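PDB 5HWK: glutathione-specific gamma-glutamylcyclotransferase from Saccharomyces cerevisiae S288c, which cleaves glutathione, and no other gamma-glutamyl peptide, into 5-oxo-L-proline and the dipeptide Cys-Gly. Local coordinates for residues G7-G12 and Y24-P29; L145-K150 and V155-V160; Y13-Y18 and N112-N117; V126-N131 and A136-A141. All coordinates share one frame; numbering follows the deposited sequence. Where two conformers were deposited one is given.

Contact 1: G7-G12 and Y24-P29. With BEZ (benzoic acid), chain C.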
loop_
_atom_site.group_PDB
_atom_site.type_symbol
_atom_site.label_atom_id
_atom_site.label_comp_id
_atom_site.label_asym_id
_atom_site.label_seq_id
_atom_site.Cartn_x
_atom_site.Cartn_y
_atom_site.Cartn_z
ATOM N N GLY A 7 5.069 -21.498 3.106
ATOM C CA GLY A 7 3.956 -20.565 3.069
ATOM C C GLY A 7 4.298 -19.340 2.248
ATOM O O GLY A 7 5.258 -19.327 1.477
ATOM N N ILE A 8 3.514 -18.296 2.422
ATOM C CA ILE A 8 3.809 -17.078 1.696
ATOM C C ILE A 8 3.651 -15.898 2.627
ATOM O O ILE A 8 2.871 -15.916 3.590
ATOM C CB ILE A 8 3.019 -16.868 0.382
ATOM C CG1 ILE A 8 1.608 -16.427 0.702
ATOM C CG2 ILE A 8 3.019 -18.120 -0.474
ATOM C CD1 ILE A 8 0.788 -17.512 1.178
ATOM N N TRP A 9 4.431 -14.884 2.339
ATOM C CA TRP A 9 4.327 -13.596 2.995
ATOM C C TRP A 9 3.569 -12.693 2.048
ATOM O O TRP A 9 3.871 -12.653 0.870
ATOM C CB TRP A 9 5.720 -13.021 3.233
ATOM C CG TRP A 9 6.438 -13.824 4.341
ATOM C CD1 TRP A 9 7.294 -14.891 4.183
ATOM C CD2 TRP A 9 6.340 -13.607 5.764
ATOM N NE1 TRP A 9 7.716 -15.322 5.404
ATOM C CE2 TRP A 9 7.166 -14.554 6.391
ATOM C CE3 TRP A 9 5.643 -12.690 6.553
ATOM C CZ2 TRP A 9 7.298 -14.622 7.765
ATOM C CZ3 TRP A 9 5.792 -12.748 7.917
ATOM C CH2 TRP A 9 6.621 -13.706 8.510
ATOM N N VAL A 10 2.565 -12.015 2.588
ATOM C CA VAL A 10 1.706 -11.133 1.796
ATOM C C VAL A 10 1.831 -9.728 2.362
ATOM O O VAL A 10 1.578 -9.521 3.548
ATOM C CB VAL A 10 0.241 -11.598 1.885
ATOM C CG1 VAL A 10 -0.704 -10.624 1.119
ATOM C CG2 VAL A 10 0.088 -12.999 1.362
ATOM N N LEU A 11 2.131 -8.746 1.500
ATOM C CA LEU A 11 2.182 -7.358 1.931
ATOM C C LEU A 11 0.776 -6.803 2.002
ATOM O O LEU A 11 -0.059 -7.106 1.149
ATOM C CB LEU A 11 2.910 -6.528 0.879
ATOM C CG LEU A 11 4.400 -6.719 0.692
ATOM C CD1 LEU A 11 4.892 -5.747 -0.403
ATOM C CD2 LEU A 11 5.052 -6.482 2.011
ATOM N N GLY A 12 0.514 -6.040 3.053
ATOM C CA GLY A 12 -0.704 -5.238 3.086
ATOM C C GLY A 12 -0.375 -3.763 3.183
ATOM O O GLY A 12 0.398 -3.349 4.054
ATOM N N TYR A 24 -3.722 -15.975 8.961
ATOM C CA TYR A 24 -2.333 -15.561 9.079
ATOM C C TYR A 24 -1.770 -16.045 10.412
ATOM O O TYR A 24 -2.487 -16.135 11.423
ATOM C CB TYR A 24 -2.199 -14.044 8.962
ATOM C CG TYR A 24 -2.730 -13.246 10.119
ATOM C CD1 TYR A 24 -1.946 -13.050 11.260
ATOM C CD2 TYR A 24 -3.989 -12.638 10.055
ATOM C CE1 TYR A 24 -2.413 -12.312 12.345
ATOM C CE2 TYR A 24 -4.471 -11.908 11.125
ATOM C CZ TYR A 24 -3.667 -11.723 12.252
ATOM O OH TYR A 24 -4.114 -10.968 13.311
ATOM N N THR A 25 -0.473 -16.326 10.424
ATOM C CA THR A 25 0.180 -16.670 11.689
ATOM C C THR A 25 1.244 -15.684 12.140
ATOM O O THR A 25 1.756 -15.831 13.268
ATOM C CB THR A 25 0.803 -18.066 11.654
ATOM O OG1 THR A 25 1.772 -18.066 10.626
ATOM C CG2 THR A 25 -0.241 -19.145 11.367
ATOM N N HIS A 26 1.597 -14.701 11.312
ATOM C CA HIS A 26 2.385 -13.541 11.705
ATOM C C HIS A 26 1.779 -12.314 11.040
ATOM O O HIS A 26 1.290 -12.388 9.895
ATOM C CB HIS A 26 3.834 -13.639 11.195
ATOM C CG HIS A 26 4.583 -14.820 11.718
ATOM N ND1 HIS A 26 5.339 -14.770 12.863
ATOM C CD2 HIS A 26 4.666 -16.082 11.258
ATOM C CE1 HIS A 26 5.891 -15.954 13.073
ATOM N NE2 HIS A 26 5.491 -16.773 12.115
ATOM N N ARG A 27 1.869 -11.182 11.740
ATOM C CA ARG A 27 1.454 -9.876 11.202
ATOM C C ARG A 27 2.500 -8.897 11.711
ATOM O O ARG A 27 2.515 -8.575 12.904
ATOM C CB ARG A 27 0.056 -9.477 11.693
ATOM C CG ARG A 27 -0.337 -8.131 11.214
ATOM C CD ARG A 27 -1.721 -7.706 11.779
ATOM N NE ARG A 27 -2.234 -6.458 11.206
ATOM C CZ ARG A 27 -1.963 -5.259 11.708
ATOM N NH1 ARG A 27 -1.177 -5.154 12.776
ATOM N NH2 ARG A 27 -2.513 -4.162 11.151
ATOM N N ILE A 28 3.398 -8.463 10.843
ATOM C CA ILE A 28 4.558 -7.669 11.240
ATOM C C ILE A 28 4.396 -6.261 10.678
ATOM O O ILE A 28 4.353 -6.107 9.450
ATOM C CB ILE A 28 5.858 -8.289 10.700
ATOM C CG1 ILE A 28 6.040 -9.731 11.204
ATOM C CG2 ILE A 28 7.037 -7.361 11.009
ATOM C CD1 ILE A 28 7.253 -10.391 10.637
ATOM N N PRO A 29 4.329 -5.216 11.518
ATOM C CA PRO A 29 4.312 -3.840 11.000
ATOM C C PRO A 29 5.584 -3.614 10.211
ATOM O O PRO A 29 6.658 -4.079 10.595
ATOM C CB PRO A 29 4.304 -2.984 12.270
ATOM C CG PRO A 29 3.868 -3.872 13.349
ATOM C CD PRO A 29 4.326 -5.240 12.991
HETATM C C BEZ C . -3.699 -4.244 0.419
HETATM O O1 BEZ C . -4.042 -3.947 1.530
HETATM O O2 BEZ C . -2.486 -4.395 0.235
HETATM C C1 BEZ C . -4.684 -4.333 -0.704
HETATM C C2 BEZ C . -4.186 -4.432 -1.989
HETATM C C3 BEZ C . -5.066 -4.450 -3.077
HETATM C C4 BEZ C . -6.435 -4.459 -2.872
HETATM C C5 BEZ C . -6.917 -4.405 -1.574
HETATM C C6 BEZ C . -6.069 -4.330 -0.473
#
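In the main antiparallel sheet of this ChaC-type cyclotransferase, Trp9 on strand 8-12 reaches His26 and Ile28 on strand 26-33. The two strands are not neighbours. Strand 91-99 runs between them. Strand 8-12 bridges strands 91-99 and 154-163 and closes the sheet into a barrel, as in the gamma-glutamylcyclotransferase fold. The indole reaches across with the far end of its six-membered ring. Trp9 CH2 lies 3.9 Å from His26 CB. Trp9 CZ3 lies 3.9 Å from Ile28 CD1. The Trp9 and His26 rings are oblique, with planes at 36° and centroids 5.6 Å apart. Ile28 CG1 lies anti to the carbonyl carbon (chi1 -58°), and its extended chain carries CD1 to the indole. Trp9 also touches Ala141 of helix 135-144, which packs against inward-facing side chains at one end of the barrel. His26 ND1 is hydrogen-bonded to Glu137 of the same helix. Further along strand 8-12, Val10, Leu11 and Gly12 belong to the probable substrate site, and Gly12 CA comes within 3.5 Å of benzoic acid O2.

Contact 2: L145-K150 and V155-V160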
loop_
_atom_site.group_PDB
_atom_site.type_symbol
_atom_site.label_atom_id
_atom_site.label_comp_id
_atom_site.label_asym_id
_atom_site.label_seq_id
_atom_site.Cartn_x
_atom_site.Cartn_y
_atom_site.Cartn_z
ATOM N N LEU A 145 14.214 -17.849 3.733
ATOM C CA LEU A 145 14.645 -17.933 2.337
ATOM C C LEU A 145 15.720 -16.875 2.132
ATOM O O LEU A 145 15.443 -15.826 1.542
ATOM C CB LEU A 145 13.438 -17.761 1.403
ATOM C CG LEU A 145 13.419 -18.011 -0.101
ATOM C CD1 LEU A 145 14.251 -19.215 -0.543
ATOM C CD2 LEU A 145 11.944 -18.209 -0.511
ATOM N N PRO A 146 16.951 -17.103 2.640
ATOM C CA PRO A 146 17.947 -16.019 2.705
ATOM C C PRO A 146 18.189 -15.386 1.348
ATOM O O PRO A 146 18.710 -16.035 0.442
ATOM C CB PRO A 146 19.213 -16.714 3.237
ATOM C CG PRO A 146 18.746 -18.011 3.810
ATOM C CD PRO A 146 17.533 -18.399 2.992
ATOM N N ARG A 147 17.785 -14.123 1.193
ATOM C CA ARG A 147 17.905 -13.380 -0.054
ATOM C C ARG A 147 18.459 -12.002 0.267
ATOM O O ARG A 147 18.136 -11.411 1.304
ATOM C CB ARG A 147 16.525 -13.177 -0.744
ATOM C CG ARG A 147 15.799 -14.465 -1.228
ATOM C CD ARG A 147 14.283 -14.244 -1.431
ATOM N NE ARG A 147 13.590 -15.488 -1.802
ATOM C CZ ARG A 147 13.309 -15.868 -3.051
ATOM N NH1 ARG A 147 13.643 -15.106 -4.095
ATOM N NH2 ARG A 147 12.682 -17.018 -3.269
ATOM N N HIS A 148 19.265 -11.478 -0.641
ATOM C CA HIS A 148 19.802 -10.137 -0.506
ATOM C C HIS A 148 19.637 -9.402 -1.826
ATOM O O HIS A 148 19.658 -10.012 -2.901
ATOM C CB HIS A 148 21.274 -10.174 -0.078
ATOM C CG HIS A 148 21.516 -11.027 1.127
ATOM N ND1 HIS A 148 21.696 -12.393 1.051
ATOM C CD2 HIS A 148 21.574 -10.713 2.444
ATOM C CE1 HIS A 148 21.862 -12.882 2.266
ATOM N NE2 HIS A 148 21.795 -11.883 3.129
ATOM N N ASN A 149 19.483 -8.090 -1.746
ATOM C CA ASN A 149 19.351 -7.287 -2.954
ATOM C C ASN A 149 20.735 -6.949 -3.508
ATOM O O ASN A 149 21.764 -7.444 -3.037
ATOM C CB ASN A 149 18.458 -6.068 -2.713
ATOM C CG ASN A 149 19.055 -5.075 -1.731
ATOM O OD1 ASN A 149 20.214 -5.175 -1.332
ATOM N ND2 ASN A 149 18.250 -4.107 -1.329
ATOM N N LYS A 150 20.763 -6.088 -4.529
ATOM C CA LYS A 150 22.018 -5.676 -5.142
ATOM C C LYS A 150 22.873 -4.839 -4.201
ATOM O O LYS A 150 24.086 -4.731 -4.415
ATOM C CB LYS A 150 21.746 -4.917 -6.445
ATOM N N VAL A 155 16.338 -9.214 1.996
ATOM C CA VAL A 155 15.019 -8.952 1.428
ATOM C C VAL A 155 14.142 -10.181 1.635
ATOM O O VAL A 155 14.638 -11.307 1.815
ATOM C CB VAL A 155 15.074 -8.543 -0.052
ATOM C CG1 VAL A 155 15.798 -7.220 -0.204
ATOM C CG2 VAL A 155 15.725 -9.651 -0.882
ATOM N N LEU A 156 12.823 -9.938 1.657
ATOM C CA LEU A 156 11.802 -10.960 1.858
ATOM C C LEU A 156 11.043 -11.142 0.546
ATOM O O LEU A 156 10.577 -10.143 -0.039
ATOM C CB LEU A 156 10.851 -10.529 2.994
ATOM C CG LEU A 156 9.863 -11.572 3.499
ATOM C CD1 LEU A 156 10.620 -12.748 4.165
ATOM C CD2 LEU A 156 8.856 -10.959 4.486
ATOM N N LEU A 157 10.877 -12.394 0.088
ATOM C CA LEU A 157 9.985 -12.704 -1.038
ATOM C C LEU A 157 8.526 -12.605 -0.564
ATOM O O LEU A 157 8.124 -13.291 0.391
ATOM C CB LEU A 157 10.282 -14.079 -1.645
ATOM C CG LEU A 157 9.305 -14.509 -2.746
ATOM C CD1 LEU A 157 9.379 -13.569 -3.958
ATOM C CD2 LEU A 157 9.512 -15.952 -3.181
ATOM N N THR A 158 7.746 -11.727 -1.209
ATOM C CA THR A 158 6.378 -11.435 -0.781
ATOM C C THR A 158 5.450 -11.384 -1.984
ATOM O O THR A 158 5.859 -11.090 -3.100
ATOM C CB THR A 158 6.265 -10.068 -0.058
ATOM O OG1 THR A 158 6.531 -8.989 -0.977
ATOM C CG2 THR A 158 7.187 -9.956 1.110
ATOM N N SER A 159 4.178 -11.655 -1.733
ATOM C CA SER A 159 3.118 -11.432 -2.697
ATOM C C SER A 159 2.408 -10.141 -2.345
ATOM O O SER A 159 2.319 -9.778 -1.177
ATOM C CB SER A 159 2.110 -12.584 -2.659
ATOM O OG SER A 159 2.712 -13.771 -3.176
ATOM N N VAL A 160 1.969 -9.424 -3.370
ATOM C CA VAL A 160 1.276 -8.151 -3.149
ATOM C C VAL A 160 0.299 -7.962 -4.292
ATOM O O VAL A 160 0.584 -8.302 -5.431
ATOM C CB VAL A 160 2.345 -7.025 -3.076
ATOM C CG1 VAL A 160 3.152 -6.919 -4.387
ATOM C CG2 VAL A 160 1.714 -5.650 -2.711
HETATM O O HOH W 1 16.400 -12.715 3.386
#
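Arg147 and Val155 meet in a surface beta hairpin at one margin of the main antiparallel sheet. Its short arm, 147-148, is weakly bonded and forms the outermost strand. The long arm is strand 154-163. Val155 N donates to Arg147 O at 2.9 Å, with an N-H...O angle of 166°. Water 1 accepts from Arg147 N and lies 2.7 Å from Val155 O, bridging the two strands. The side chains add apolar contacts. Arg147 CB touches Val155 CG2 at 3.6 Å, and Asn149 CB meets the other methyl, Val155 CG1, at 3.8 Å. The Arg147 chain is extended from CG to NE and carries the guanidinium across Leu157. Leu157 CB lies under one face of that group, toward its rim. Arg147 NH1 forms a salt bridge with Glu125 on strand 119-129. An alanine at Arg147 is likely to leave Glu125 without this charged mate and to uncover Leu157. Beyond the guanidinium edge, Leu145 CD2 approaches Leu157 CD2 at 4.3 Å, and Leu157 CD2 itself sits 3.3 Å from Arg147 NH2.

Contact 3: Y13-Y18 and N112-N117. With BEZ (benzoic acid), chain C; PO4 (phosphate ion), chain D.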
loop_
_atom_site.group_PDB
_atom_site.type_symbol
_atom_site.label_atom_id
_atom_site.label_comp_id
_atom_site.label_asym_id
_atom_site.label_seq_id
_atom_site.Cartn_x
_atom_site.Cartn_y
_atom_site.Cartn_z
ATOM N N TYR A 13 -0.961 -2.943 2.293
ATOM C CA TYR A 13 -0.727 -1.504 2.292
ATOM C C TYR A 13 -2.037 -0.732 2.291
ATOM O O TYR A 13 -2.013 0.499 2.370
ATOM C CB TYR A 13 0.167 -1.061 1.111
ATOM C CG TYR A 13 -0.455 -1.366 -0.201
ATOM C CD1 TYR A 13 -1.289 -0.450 -0.815
ATOM C CD2 TYR A 13 -0.199 -2.550 -0.856
ATOM C CE1 TYR A 13 -1.882 -0.714 -1.989
ATOM C CE2 TYR A 13 -0.771 -2.814 -2.086
ATOM C CZ TYR A 13 -1.618 -1.877 -2.664
ATOM O OH TYR A 13 -2.187 -2.133 -3.887
ATOM N N GLY A 14 -3.170 -1.418 2.185
ATOM C CA GLY A 14 -4.493 -0.794 2.139
ATOM C C GLY A 14 -5.391 -1.525 3.102
ATOM O O GLY A 14 -5.030 -1.645 4.283
ATOM N N SER A 15 -6.546 -2.007 2.635
ATOM C CA SER A 15 -7.498 -2.621 3.544
ATOM C C SER A 15 -6.996 -3.896 4.170
ATOM O O SER A 15 -7.563 -4.291 5.176
ATOM C CB SER A 15 -8.861 -2.872 2.883
ATOM O OG SER A 15 -8.762 -3.793 1.818
ATOM N N LEU A 16 -5.978 -4.576 3.610
ATOM C CA LEU A 16 -5.503 -5.773 4.312
ATOM C C LEU A 16 -4.862 -5.422 5.635
ATOM O O LEU A 16 -4.697 -6.315 6.471
ATOM C CB LEU A 16 -4.482 -6.544 3.459
ATOM C CG LEU A 16 -5.061 -7.296 2.262
ATOM C CD1 LEU A 16 -3.912 -7.690 1.263
ATOM C CD2 LEU A 16 -5.854 -8.523 2.698
ATOM N N ILE A 17 -4.464 -4.158 5.853
ATOM C CA ILE A 17 -3.891 -3.782 7.144
ATOM C C ILE A 17 -4.907 -3.967 8.260
ATOM O O ILE A 17 -4.610 -4.527 9.319
ATOM C CB ILE A 17 -3.380 -2.330 7.116
ATOM C CG1 ILE A 17 -2.203 -2.207 6.167
ATOM C CG2 ILE A 17 -2.942 -1.943 8.516
ATOM C CD1 ILE A 17 -1.711 -0.750 5.972
ATOM N N TYR A 18 -6.118 -3.467 8.060
ATOM C CA TYR A 18 -7.102 -3.466 9.130
ATOM C C TYR A 18 -8.213 -4.481 8.948
ATOM O O TYR A 18 -8.996 -4.686 9.896
ATOM C CB TYR A 18 -7.703 -2.081 9.333
ATOM C CG TYR A 18 -8.299 -1.510 8.072
ATOM C CD1 TYR A 18 -9.565 -1.912 7.624
ATOM C CD2 TYR A 18 -7.591 -0.604 7.315
ATOM C CE1 TYR A 18 -10.127 -1.389 6.479
ATOM C CE2 TYR A 18 -8.162 -0.064 6.161
ATOM C CZ TYR A 18 -9.410 -0.490 5.757
ATOM O OH TYR A 18 -9.970 -0.002 4.613
ATOM N N ASN A 112 -11.658 -10.970 -3.238
ATOM C CA ASN A 112 -13.074 -11.230 -3.476
ATOM C C ASN A 112 -13.979 -10.487 -2.496
ATOM O O ASN A 112 -15.174 -10.324 -2.778
ATOM C CB ASN A 112 -13.377 -12.729 -3.394
ATOM C CG ASN A 112 -12.809 -13.499 -4.555
ATOM O OD1 ASN A 112 -12.303 -12.899 -5.499
ATOM N ND2 ASN A 112 -12.896 -14.831 -4.502
ATOM N N VAL A 113 -13.439 -10.042 -1.361
ATOM C CA VAL A 113 -14.187 -9.346 -0.322
ATOM C C VAL A 113 -13.773 -7.889 -0.186
ATOM O O VAL A 113 -14.135 -7.233 0.818
ATOM C CB VAL A 113 -14.066 -10.042 1.040
ATOM C CG1 VAL A 113 -14.692 -11.434 0.992
ATOM C CG2 VAL A 113 -12.583 -10.059 1.481
ATOM N N ARG A 114 -13.023 -7.355 -1.141
ATOM C CA ARG A 114 -12.534 -5.986 -1.000
ATOM C C ARG A 114 -12.352 -5.356 -2.378
ATOM O O ARG A 114 -12.924 -5.811 -3.370
ATOM C CB ARG A 114 -11.271 -5.938 -0.134
ATOM C CG ARG A 114 -10.139 -6.741 -0.700
ATOM C CD ARG A 114 -8.999 -6.862 0.316
ATOM N NE ARG A 114 -9.223 -7.915 1.309
ATOM C CZ ARG A 114 -9.174 -7.733 2.625
ATOM N NH1 ARG A 114 -8.943 -6.520 3.125
ATOM N NH2 ARG A 114 -9.338 -8.779 3.439
ATOM N N GLU A 115 -11.599 -4.259 -2.422
ATOM C CA GLU A 115 -11.339 -3.576 -3.678
ATOM C C GLU A 115 -10.613 -4.560 -4.593
ATOM O O GLU A 115 -9.714 -5.295 -4.151
ATOM C CB GLU A 115 -10.414 -2.397 -3.378
ATOM C CG GLU A 115 -10.941 -1.497 -2.215
ATOM C CD GLU A 115 -10.704 -2.051 -0.788
ATOM O OE1 GLU A 115 -9.709 -2.755 -0.449
ATOM O OE2 GLU A 115 -11.531 -1.767 0.087
ATOM N N GLN A 116 -11.025 -4.608 -5.863
ATOM C CA GLN A 116 -10.603 -5.738 -6.687
ATOM C C GLN A 116 -10.414 -5.373 -8.157
ATOM O O GLN A 116 -9.538 -5.945 -8.826
ATOM C CB GLN A 116 -11.642 -6.871 -6.577
ATOM C CG GLN A 116 -11.241 -8.135 -7.310
ATOM C CD GLN A 116 -12.075 -9.350 -6.901
ATOM O OE1 GLN A 116 -13.284 -9.231 -6.648
ATOM N NE2 GLN A 116 -11.424 -10.523 -6.811
ATOM N N ASN A 117 -11.233 -4.472 -8.725
ATOM C CA ASN A 117 -11.134 -4.226 -10.168
ATOM C C ASN A 117 -9.767 -3.663 -10.511
ATOM O O ASN A 117 -9.303 -2.688 -9.910
ATOM C CB ASN A 117 -12.202 -3.210 -10.599
ATOM C CG ASN A 117 -13.565 -3.803 -10.629
ATOM O OD1 ASN A 117 -13.757 -4.893 -11.152
ATOM N ND2 ASN A 117 -14.542 -3.086 -10.072
HETATM C C BEZ C . -3.699 -4.244 0.419
HETATM O O1 BEZ C . -4.042 -3.947 1.530
HETATM O O2 BEZ C . -2.486 -4.395 0.235
HETATM C C1 BEZ C . -4.684 -4.333 -0.704
HETATM C C2 BEZ C . -4.186 -4.432 -1.989
HETATM C C3 BEZ C . -5.066 -4.450 -3.077
HETATM C C4 BEZ C . -6.435 -4.459 -2.872
HETATM C C5 BEZ C . -6.917 -4.405 -1.574
HETATM C C6 BEZ C . -6.069 -4.330 -0.473
HETATM P P PO4 D . -13.419 -1.739 -6.908
HETATM O O1 PO4 D . -13.652 -1.106 -8.276
HETATM O O2 PO4 D . -13.239 -3.236 -7.039
HETATM O O3 PO4 D . -14.518 -1.312 -5.922
HETATM O O4 PO4 D . -12.085 -1.137 -6.346
HETATM O O HOH W 2 -7.410 -1.328 -0.199
#
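Ser15 OG is held by two consecutive residues of the 112-117 loop. It donates at 2.7 Å to Glu115 OE1, which accepts on its syn lone pair. It accepts from Arg114 NH1 at 3.0 Å, nearly in the guanidinium plane. Water 2 ties Ser15 N to the same Glu115 oxygen. Glu115 is the probable proton acceptor of the active site. The Ser15 bond probably helps orient its carboxylate, and Arg114 in turn holds Ser15 OG. Leu16 CD2 covers the centre of one guanidinium face, 3.4 Å from Arg114 CZ. The Arg114 chain bends at chi3 (82°), which turns its head toward Ser15 and Leu16. Arg114 NH2 and NE also bond to the carbonyls of Lys19 and Tyr110. A leucine in place of Arg114 would probably leave Ser15 OG without this donor, and those carbonyls without these bonds. Residues 12-16 are the Gly-Tyr-Gly-Ser-Leu loop of the gamma-glutamylcyclotransferase family, whose backbone N-H groups receive the carboxyl group of benzoic acid. Its O1 accepts from Gly14 N and Leu16 N, while O2 accepts from Tyr13 N and lies over one Tyr13 ring face. Segment 13-18 follows strand 8-12, loop 112-117 lies between strands 91-99 and 119-129, and helix 193-205 and strand 54-61 pack around them.

Contact 4: V126-N131 and A136-A141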
loop_
_atom_site.group_PDB
_atom_site.type_symbol
_atom_site.label_atom_id
_atom_site.label_comp_id
_atom_site.label_asym_id
_atom_site.label_seq_id
_atom_site.Cartn_x
_atom_site.Cartn_y
_atom_site.Cartn_z
ATOM N N VAL A 126 11.334 -7.800 -1.314
ATOM C CA VAL A 126 11.246 -6.466 -0.741
ATOM C C VAL A 126 12.126 -6.298 0.492
ATOM O O VAL A 126 12.251 -7.204 1.324
ATOM C CB VAL A 126 9.782 -6.070 -0.448
ATOM C CG1 VAL A 126 9.175 -6.946 0.596
ATOM C CG2 VAL A 126 9.710 -4.630 -0.056
ATOM N N HIS A 127 12.760 -5.133 0.585
ATOM C CA HIS A 127 13.481 -4.714 1.779
ATOM C C HIS A 127 12.497 -4.110 2.785
ATOM O O HIS A 127 11.868 -3.073 2.514
ATOM C CB HIS A 127 14.555 -3.694 1.417
ATOM C CG HIS A 127 15.296 -3.162 2.601
ATOM N ND1 HIS A 127 15.760 -1.866 2.670
ATOM C CD2 HIS A 127 15.647 -3.752 3.768
ATOM C CE1 HIS A 127 16.366 -1.681 3.830
ATOM N NE2 HIS A 127 16.315 -2.811 4.514
ATOM N N LEU A 128 12.412 -4.729 3.965
ATOM C CA LEU A 128 11.493 -4.347 5.026
ATOM C C LEU A 128 12.270 -3.959 6.272
ATOM O O LEU A 128 13.331 -4.526 6.562
ATOM C CB LEU A 128 10.586 -5.501 5.392
ATOM C CG LEU A 128 9.699 -6.015 4.265
ATOM C CD1 LEU A 128 8.854 -7.162 4.750
ATOM C CD2 LEU A 128 8.818 -4.895 3.707
ATOM N N GLU A 129 11.719 -3.026 7.036
ATOM C CA GLU A 129 12.165 -2.761 8.392
ATOM C C GLU A 129 10.937 -2.774 9.290
ATOM O O GLU A 129 9.808 -2.584 8.830
ATOM C CB GLU A 129 12.816 -1.381 8.544
ATOM C CG GLU A 129 14.024 -1.085 7.681
ATOM C CD GLU A 129 14.307 0.408 7.628
ATOM O OE1 GLU A 129 13.701 1.113 6.781
ATOM O OE2 GLU A 129 15.113 0.882 8.456
ATOM N N THR A 130 11.175 -2.961 10.584
ATOM C CA THR A 130 10.095 -2.989 11.553
ATOM C C THR A 130 10.558 -2.367 12.866
ATOM O O THR A 130 11.696 -1.906 12.998
ATOM C CB THR A 130 9.549 -4.407 11.724
ATOM O OG1 THR A 130 8.357 -4.360 12.521
ATOM C CG2 THR A 130 10.575 -5.274 12.401
ATOM N N ASN A 131 9.659 -2.348 13.847
ATOM C CA ASN A 131 9.978 -1.746 15.132
ATOM C C ASN A 131 10.777 -2.713 16.001
ATOM O O ASN A 131 10.998 -3.875 15.650
ATOM C CB ASN A 131 8.719 -1.232 15.846
ATOM C CG ASN A 131 7.650 -2.307 16.035
ATOM O OD1 ASN A 131 7.949 -3.492 16.191
ATOM N ND2 ASN A 131 6.386 -1.881 16.041
ATOM N N ALA A 136 13.158 -9.167 15.958
ATOM C CA ALA A 136 13.569 -10.569 16.003
ATOM C C ALA A 136 12.687 -11.434 15.112
ATOM O O ALA A 136 13.173 -12.346 14.435
ATOM C CB ALA A 136 13.512 -11.078 17.444
ATOM N N GLU A 137 11.381 -11.184 15.139
ATOM C CA GLU A 137 10.443 -11.896 14.272
ATOM C C GLU A 137 10.751 -11.637 12.797
ATOM O O GLU A 137 10.787 -12.568 11.978
ATOM C CB GLU A 137 9.026 -11.452 14.628
ATOM C CG GLU A 137 7.938 -12.220 13.927
ATOM C CD GLU A 137 6.561 -11.747 14.332
ATOM O OE1 GLU A 137 6.461 -10.745 15.078
ATOM O OE2 GLU A 137 5.573 -12.367 13.898
ATOM N N LEU A 138 10.986 -10.375 12.431
ATOM C CA LEU A 138 11.361 -10.098 11.045
ATOM C C LEU A 138 12.678 -10.792 10.697
ATOM O O LEU A 138 12.825 -11.356 9.608
ATOM C CB LEU A 138 11.449 -8.591 10.818
ATOM C CG LEU A 138 11.923 -8.201 9.422
ATOM C CD1 LEU A 138 10.953 -8.691 8.367
ATOM C CD2 LEU A 138 12.032 -6.681 9.360
ATOM N N GLY A 139 13.641 -10.781 11.622
ATOM C CA GLY A 139 14.914 -11.420 11.342
ATOM C C GLY A 139 14.768 -12.901 11.061
ATOM O O GLY A 139 15.421 -13.436 10.165
ATOM N N GLU A 140 13.891 -13.579 11.808
ATOM C CA GLU A 140 13.635 -14.995 11.551
ATOM C C GLU A 140 12.986 -15.208 10.190
ATOM O O GLU A 140 13.337 -16.146 9.469
ATOM C CB GLU A 140 12.765 -15.590 12.656
ATOM C CG GLU A 140 12.423 -17.056 12.430
ATOM N N ALA A 141 12.046 -14.340 9.821
ATOM C CA ALA A 141 11.418 -14.433 8.508
ATOM C C ALA A 141 12.457 -14.325 7.403
ATOM O O ALA A 141 12.391 -15.049 6.411
ATOM C CB ALA A 141 10.387 -13.316 8.348
#
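Leu138 projects from helix 135-144 onto the end of strand 119-129 and carries the whole contact on the helix side. Its CD2 methyl does most of the touching. Leu138 CD2 lies 3.7 Å from Thr130 CG2, 3.8 Å from Leu128 O and 4.0 Å from Glu129 CA. The second methyl, CD1, is turned to Leu128 CB at 4.4 Å. The first torsion of Leu138 places CG anti to the backbone N (chi1 176°), and this sends the branch toward the strand. The Thr130 and Leu138 side chains lie antiparallel, and Thr130 CG2 also meets Leu138 CB, at 3.8 Å. No hydrogen bond crosses between the segments.

Farther out, the Thr130 hydroxyl OG1 bonds to the carbonyl of Pro29 on strand 26-33. This bond probably sets the Thr130 methyl toward the helix. Glu129 points away from the helix, and its OE1 bonds to His33. Leu128 is buried and packs on Ile32 and Leu156 of the two adjoining strands. The arrangement is that of a helix laid over one end of the closed antiparallel barrel of the gamma-glutamylcyclotransferase fold. Helix 135-144 follows strand 119-129 and folds back over it, with Leu138 set against Leu128 and Thr130.

How the contacts relate
Contacts 1, 2 and 4 share the main antiparallel sheet, with centres 11 to 13 Å apart on one side of the chain's centre. Contact 4 joins contact 1 through the adjacent strands 26-33 and 119-129 and through helix 135-144. It joins contact 2 through strands 119-129 and 154-163. Backbone bonds from Trp9 and Leu11 to Ser159 link contacts 1 and 2 and close the sheet into a barrel. The centre of contact 3 lies about 14 Å from that of contact 1 and about 23 Å from those of contacts 2 and 4. The segments of contacts 1 and 3 alternate along the chain, followed by contact 4 and then contact 2. The benzoic acid site lies where strand 8-12 runs out of the barrel.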